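Local atomic coordinates of putative oxidoreductase yhhX (Escherichia coli K-12, PDB entry 3F4L), a protein that probably acts as an NAD(P)-dependent oxidoreductase of the Gfo/Idh/MocA family, perhaps a scyllo-inositol dehydrogenase using NADP+. Residues D207-A212 and K224-V229; Y195-L200 and R331-A336. One frame throughout, in Å; residues are numbered along the deposited sequence.

Contact 1: residues D207-A212 and K224-V229; sequences DDTFEA and KTSHLV
Phe210 crosses Thr225 obliquely, its rim atom CZ 3.1 Å from Thr225 CG2, at the open end of the beta hairpin formed by strands 209-216 and 219-225 in the C-terminal alpha/beta domain. CG of Phe210 takes the crowded position between backbone N and carbonyl carbon (chi1 73°), which folds the ring back over the neighbouring strand until Thr225 N sits over the centre of one face. Beneath it the two residues form an antiparallel hydrogen-bonded pair, Phe210 N giving to Thr225 O at 3.0 Å and Thr225 N to Phe210 O at 2.9 Å. Buried Thr225 OG1 finds no polar partner. On the other sheet face, Glu211 and Lys224 run side by side in the same direction, and Lys224 NZ meets Glu211 OE1 from above the carboxylate plane at 2.9 Å. Lys220 and Glu148 of the second subunit engage OE1 and NZ respectively, extending this charge pair across the dimer interface. At the hairpin's open end, a water accepts from His227 N and donates to Thr209 OG1, while His227 ND1 gives its in-plane N-H to a lone pair of Asp208 O at 2.9 Å.

Contact 2: residues Y195-L200 and R331-A336; sequences YDIRSL and RGFEQA
A CH-pi contact dominates: Gly332 CA stands over the centre of one face of the Tyr195 ring, 3.4 Å from the ring centroid and 15° off its normal. Gly332 is the second residue of a type I beta turn from Arg331 to Glu334, so the backbone itself lies on the tyrosine, with CA 3.3 Å from Tyr195 CE2. With no side chain in the way, the Gly332 backbone meets both the Tyr195 ring and Ile197 CD1. Apolar packing continues along the strand. Ile197 points its CG1 branch beside the backbone N (chi1 -54°) and extends CD1 to one face of the Phe333 ring, toward the rim, 4.0 Å from CZ; the same methyl lies 3.6 Å from Gly332 O. Polar groups act around the contact, no hydrogen bond crossing between the segments. Tyr195 OH passes Arg331 CB at 3.5 Å and bonds to Ile328 O in helix 319-331, which anchors the ring's tip. Arg331, bent at chi3, reaches across its turn to Glu334: NH2 donates to the syn lone pair of Glu334 OE1 at 3.0 Å, as part of a salt bridge, with OE1 in the guanidinium plane, while NH1 bonds to Thr342 O. Through the Gly332-Tyr195 and Ile197-Phe333 contacts, the turn that follows helix 319-331 is seated on strand 192-198 of the mixed sheet, beside strand 339-342, while Phe172 of helix 171-187 touches Tyr195, Ile197 and Phe333.

From the N terminus, the chain first completes the parallel sheet of the Rossmann-type domain, then enters the mixed sheet that carries both contacts. After strand 146-152 and helix 171-187, strand 192-198 supplies half of contact 2. The chain then turns into strand 209-216 and returns along 219-225, where contact 1 closes a hairpin loop of 11 residues. Segment 331-336, 130 residues beyond 195-200, closes contact 2, so the hairpin lies within that longer loop. The two meet because strands 192-198 and 209-216 are neighbours: Thr209 O faces Arg198 N and Glu211 N faces Asp196 O, each 2.9 Å apart and probably hydrogen-bonded. Asp207 CB packs on Ile197 CG2 at 3.3 Å. Both contacts reach the second subunit.

Contact 1: residues D207-A212 and K224-V229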
loop_
_atom_site.group_PDB
_atom_site.type_symbol
_atom_site.label_atom_id
_atom_site.label_comp_id
_atom_site.label_asym_id
_atom_site.label_seq_id
_atom_site.Cartn_x
_atom_site.Cartn_y
_atom_site.Cartn_z
ATOM N N ASP A 207 -12.352 -15.215 -1.914
ATOM C CA ASP A 207 -11.291 -14.310 -1.476
ATOM C C ASP A 207 -11.432 -13.818 -0.033
ATOM O O ASP A 207 -12.537 -13.564 0.447
ATOM C CB ASP A 207 -11.235 -13.096 -2.398
ATOM C CG ASP A 207 -12.450 -12.194 -2.246
ATOM O OD1 ASP A 207 -13.538 -12.558 -2.751
ATOM O OD2 ASP A 207 -12.315 -11.125 -1.608
ATOM N N ASP A 208 -10.299 -13.679 0.649
ATOM C CA ASP A 208 -10.270 -13.188 2.027
ATOM C C ASP A 208 -9.225 -12.090 2.137
ATOM O O ASP A 208 -8.897 -11.625 3.228
ATOM C CB ASP A 208 -9.909 -14.316 3.003
ATOM C CG ASP A 208 -8.537 -14.915 2.730
ATOM O OD1 ASP A 208 -7.782 -14.371 1.892
ATOM O OD2 ASP A 208 -8.213 -15.939 3.364
ATOM N N THR A 209 -8.713 -11.679 0.987
ATOM C CA THR A 209 -7.674 -10.666 0.912
ATOM C C THR A 209 -7.889 -9.826 -0.339
ATOM O O THR A 209 -8.120 -10.372 -1.417
ATOM C CB THR A 209 -6.297 -11.338 0.795
ATOM O OG1 THR A 209 -6.175 -12.339 1.812
ATOM C CG2 THR A 209 -5.175 -10.312 0.930
ATOM N N PHE A 210 -7.824 -8.507 -0.201
ATOM C CA PHE A 210 -7.989 -7.652 -1.359
ATOM C C PHE A 210 -7.402 -6.273 -1.174
ATOM O O PHE A 210 -7.216 -5.801 -0.053
ATOM C CB PHE A 210 -9.471 -7.518 -1.745
ATOM C CG PHE A 210 -10.285 -6.666 -0.807
ATOM C CD1 PHE A 210 -11.065 -7.244 0.187
ATOM C CD2 PHE A 210 -10.277 -5.281 -0.923
ATOM C CE1 PHE A 210 -11.823 -6.459 1.049
ATOM C CE2 PHE A 210 -11.033 -4.485 -0.062
ATOM C CZ PHE A 210 -11.806 -5.070 0.923
ATOM N N GLU A 211 -7.094 -5.645 -2.299
ATOM C CA GLU A 211 -6.591 -4.285 -2.322
ATOM C C GLU A 211 -7.125 -3.676 -3.607
ATOM O O GLU A 211 -6.838 -4.161 -4.701
ATOM C CB GLU A 211 -5.063 -4.226 -2.335
ATOM C CG GLU A 211 -4.555 -2.778 -2.321
ATOM C CD GLU A 211 -3.042 -2.658 -2.330
ATOM O OE1 GLU A 211 -2.365 -3.496 -1.691
ATOM O OE2 GLU A 211 -2.530 -1.704 -2.961
ATOM N N ALA A 212 -7.937 -2.639 -3.467
ATOM C CA ALA A 212 -8.491 -1.956 -4.617
ATOM C C ALA A 212 -7.882 -0.568 -4.620
ATOM O O ALA A 212 -7.800 0.085 -3.581
ATOM C CB ALA A 212 -10.007 -1.871 -4.513
ATOM N N LYS A 224 -7.930 -1.733 1.380
ATOM C CA LYS A 224 -7.484 -3.107 1.466
ATOM C C LYS A 224 -7.778 -3.783 2.788
ATOM O O LYS A 224 -7.901 -3.133 3.829
ATOM C CB LYS A 224 -5.986 -3.185 1.160
ATOM C CG LYS A 224 -5.125 -2.306 2.045
ATOM C CD LYS A 224 -3.694 -2.205 1.524
ATOM C CE LYS A 224 -2.960 -3.534 1.614
ATOM N NZ LYS A 224 -1.572 -3.426 1.078
ATOM N N THR A 225 -7.921 -5.102 2.721
ATOM C CA THR A 225 -8.173 -5.905 3.907
ATOM C C THR A 225 -7.501 -7.256 3.750
ATOM O O THR A 225 -7.303 -7.753 2.643
ATOM C CB THR A 225 -9.680 -6.167 4.180
ATOM O OG1 THR A 225 -10.087 -7.373 3.528
ATOM C CG2 THR A 225 -10.529 -5.014 3.725
ATOM N N SER A 226 -7.157 -7.847 4.881
ATOM C CA SER A 226 -6.523 -9.150 4.900
ATOM C C SER A 226 -6.870 -9.747 6.244
ATOM O O SER A 226 -7.086 -9.009 7.206
ATOM C CB SER A 226 -5.004 -9.006 4.777
ATOM O OG SER A 226 -4.355 -10.246 4.989
ATOM N N HIS A 227 -6.960 -11.072 6.310
ATOM C CA HIS A 227 -7.247 -11.735 7.578
ATOM C C HIS A 227 -5.933 -12.241 8.160
ATOM O O HIS A 227 -5.930 -13.067 9.074
ATOM C CB HIS A 227 -8.207 -12.918 7.379
ATOM C CG HIS A 227 -9.613 -12.509 7.056
ATOM N ND1 HIS A 227 -9.958 -11.902 5.866
ATOM C CD2 HIS A 227 -10.756 -12.611 7.773
ATOM C CE1 HIS A 227 -11.254 -11.649 5.865
ATOM N NE2 HIS A 227 -11.763 -12.070 7.010
ATOM N N LEU A 228 -4.813 -11.748 7.628
ATOM C CA LEU A 228 -3.503 -12.183 8.108
ATOM C C LEU A 228 -2.584 -11.009 8.438
ATOM O O LEU A 228 -1.522 -10.856 7.847
ATOM C CB LEU A 228 -2.851 -13.089 7.058
ATOM C CG LEU A 228 -3.590 -14.402 6.780
ATOM C CD1 LEU A 228 -2.959 -15.101 5.585
ATOM C CD2 LEU A 228 -3.540 -15.293 8.032
ATOM N N VAL A 229 -3.010 -10.190 9.393
ATOM C CA VAL A 229 -2.250 -9.020 9.809
ATOM C C VAL A 229 -2.113 -9.048 11.329
ATOM O O VAL A 229 -3.008 -8.628 12.055
ATOM C CB VAL A 229 -2.963 -7.714 9.351
ATOM C CG1 VAL A 229 -2.252 -6.476 9.900
ATOM C CG2 VAL A 229 -3.008 -7.669 7.838
HETATM O O HOH W 1 -6.136 -12.891 4.359
#

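Contact 2: residues Y195-L200 and R331-A336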
loop_
_atom_site.group_PDB
_atom_site.type_symbol
_atom_site.label_atom_id
_atom_site.label_comp_id
_atom_site.label_asym_id
_atom_site.label_seq_id
_atom_site.Cartn_x
_atom_site.Cartn_y
_atom_site.Cartn_z
ATOM N N TYR A 195 -7.093 -3.946 -9.304
ATOM C CA TYR A 195 -7.530 -4.991 -8.385
ATOM C C TYR A 195 -6.467 -6.047 -8.056
ATOM O O TYR A 195 -5.681 -6.451 -8.913
ATOM C CB TYR A 195 -8.739 -5.757 -8.949
ATOM C CG TYR A 195 -9.941 -4.950 -9.395
ATOM C CD1 TYR A 195 -10.080 -4.541 -10.720
ATOM C CD2 TYR A 195 -10.975 -4.656 -8.502
ATOM C CE1 TYR A 195 -11.221 -3.869 -11.148
ATOM C CE2 TYR A 195 -12.118 -3.982 -8.919
ATOM C CZ TYR A 195 -12.237 -3.593 -10.242
ATOM O OH TYR A 195 -13.373 -2.928 -10.658
ATOM N N ASP A 196 -6.489 -6.490 -6.802
ATOM C CA ASP A 196 -5.636 -7.553 -6.274
ATOM C C ASP A 196 -6.576 -8.282 -5.315
ATOM O O ASP A 196 -6.849 -7.793 -4.218
ATOM C CB ASP A 196 -4.440 -7.001 -5.488
ATOM C CG ASP A 196 -3.802 -8.052 -4.582
ATOM O OD1 ASP A 196 -3.713 -9.229 -5.005
ATOM O OD2 ASP A 196 -3.382 -7.707 -3.450
ATOM N N ILE A 197 -7.080 -9.436 -5.737
ATOM C CA ILE A 197 -8.017 -10.211 -4.934
ATOM C C ILE A 197 -7.502 -11.645 -4.783
ATOM O O ILE A 197 -7.404 -12.384 -5.765
ATOM C CB ILE A 197 -9.408 -10.236 -5.612
ATOM C CG1 ILE A 197 -9.878 -8.802 -5.891
ATOM C CG2 ILE A 197 -10.417 -10.961 -4.715
ATOM C CD1 ILE A 197 -11.144 -8.710 -6.747
ATOM N N ARG A 198 -7.191 -12.037 -3.548
ATOM C CA ARG A 198 -6.657 -13.368 -3.297
ATOM C C ARG A 198 -7.318 -14.137 -2.148
ATOM O O ARG A 198 -7.907 -13.553 -1.237
ATOM C CB ARG A 198 -5.149 -13.273 -3.033
ATOM C CG ARG A 198 -4.486 -12.118 -3.751
ATOM C CD ARG A 198 -2.998 -12.342 -4.014
ATOM N NE ARG A 198 -2.148 -12.396 -2.825
ATOM C CZ ARG A 198 -1.967 -11.396 -1.964
ATOM N NH1 ARG A 198 -2.590 -10.239 -2.133
ATOM N NH2 ARG A 198 -1.128 -11.544 -0.946
ATOM N N SER A 199 -7.206 -15.462 -2.220
ATOM C CA SER A 199 -7.736 -16.370 -1.206
ATOM C C SER A 199 -6.494 -17.036 -0.614
ATOM O O SER A 199 -5.921 -17.945 -1.217
ATOM C CB SER A 199 -8.647 -17.412 -1.860
ATOM O OG SER A 199 -9.158 -18.301 -0.887
ATOM N N LEU A 200 -6.075 -16.570 0.559
ATOM C CA LEU A 200 -4.861 -17.064 1.204
ATOM C C LEU A 200 -4.977 -18.150 2.269
ATOM O O LEU A 200 -4.179 -19.080 2.295
ATOM C CB LEU A 200 -4.110 -15.882 1.825
ATOM C CG LEU A 200 -3.604 -14.782 0.891
ATOM C CD1 LEU A 200 -3.049 -13.633 1.732
ATOM C CD2 LEU A 200 -2.537 -15.329 -0.036
ATOM N N ARG A 331 -16.713 -5.660 -11.606
ATOM C CA ARG A 331 -15.579 -5.684 -12.515
ATOM C C ARG A 331 -14.289 -6.205 -11.886
ATOM O O ARG A 331 -13.295 -6.408 -12.580
ATOM C CB ARG A 331 -15.368 -4.293 -13.121
ATOM C CG ARG A 331 -16.572 -3.821 -13.951
ATOM C CD ARG A 331 -16.200 -2.672 -14.880
ATOM N NE ARG A 331 -15.181 -3.090 -15.836
ATOM C CZ ARG A 331 -14.587 -2.280 -16.705
ATOM N NH1 ARG A 331 -14.908 -0.992 -16.743
ATOM N NH2 ARG A 331 -13.671 -2.761 -17.540
ATOM N N GLY A 332 -14.309 -6.440 -10.581
ATOM C CA GLY A 332 -13.126 -6.964 -9.929
ATOM C C GLY A 332 -12.960 -8.426 -10.311
ATOM O O GLY A 332 -11.866 -8.982 -10.232
ATOM N N PHE A 333 -14.055 -9.045 -10.737
ATOM C CA PHE A 333 -14.041 -10.449 -11.132
ATOM C C PHE A 333 -14.233 -10.593 -12.645
ATOM O O PHE A 333 -14.545 -11.670 -13.153
ATOM C CB PHE A 333 -15.128 -11.204 -10.353
ATOM C CG PHE A 333 -14.908 -11.190 -8.867
ATOM C CD1 PHE A 333 -13.962 -12.023 -8.281
ATOM C CD2 PHE A 333 -15.587 -10.284 -8.061
ATOM C CE1 PHE A 333 -13.693 -11.949 -6.918
ATOM C CE2 PHE A 333 -15.321 -10.204 -6.697
ATOM C CZ PHE A 333 -14.371 -11.038 -6.126
ATOM N N GLU A 334 -14.024 -9.491 -13.354
ATOM C CA GLU A 334 -14.159 -9.454 -14.805
ATOM C C GLU A 334 -13.060 -10.306 -15.432
ATOM O O GLU A 334 -13.296 -11.036 -16.395
ATOM C CB GLU A 334 -14.047 -8.008 -15.285
ATOM C CG GLU A 334 -14.470 -7.776 -16.712
ATOM C CD GLU A 334 -14.490 -6.303 -17.053
ATOM O OE1 GLU A 334 -13.404 -5.690 -17.110
ATOM O OE2 GLU A 334 -15.595 -5.759 -17.249
ATOM N N GLN A 335 -11.854 -10.203 -14.882
ATOM C CA GLN A 335 -10.720 -10.982 -15.362
ATOM C C GLN A 335 -9.903 -11.454 -14.163
ATOM O O GLN A 335 -10.142 -11.019 -13.033
ATOM C CB GLN A 335 -9.866 -10.152 -16.334
ATOM C CG GLN A 335 -9.360 -8.835 -15.800
ATOM C CD GLN A 335 -8.854 -7.915 -16.905
ATOM O OE1 GLN A 335 -8.060 -8.325 -17.758
ATOM N NE2 GLN A 335 -9.308 -6.661 -16.888
ATOM N N ALA A 336 -8.960 -12.360 -14.397
ATOM C CA ALA A 336 -8.133 -12.880 -13.314
ATOM C C ALA A 336 -7.326 -11.771 -12.643
ATOM O O ALA A 336 -6.918 -10.806 -13.295
ATOM C CB ALA A 336 -7.187 -13.964 -13.846
#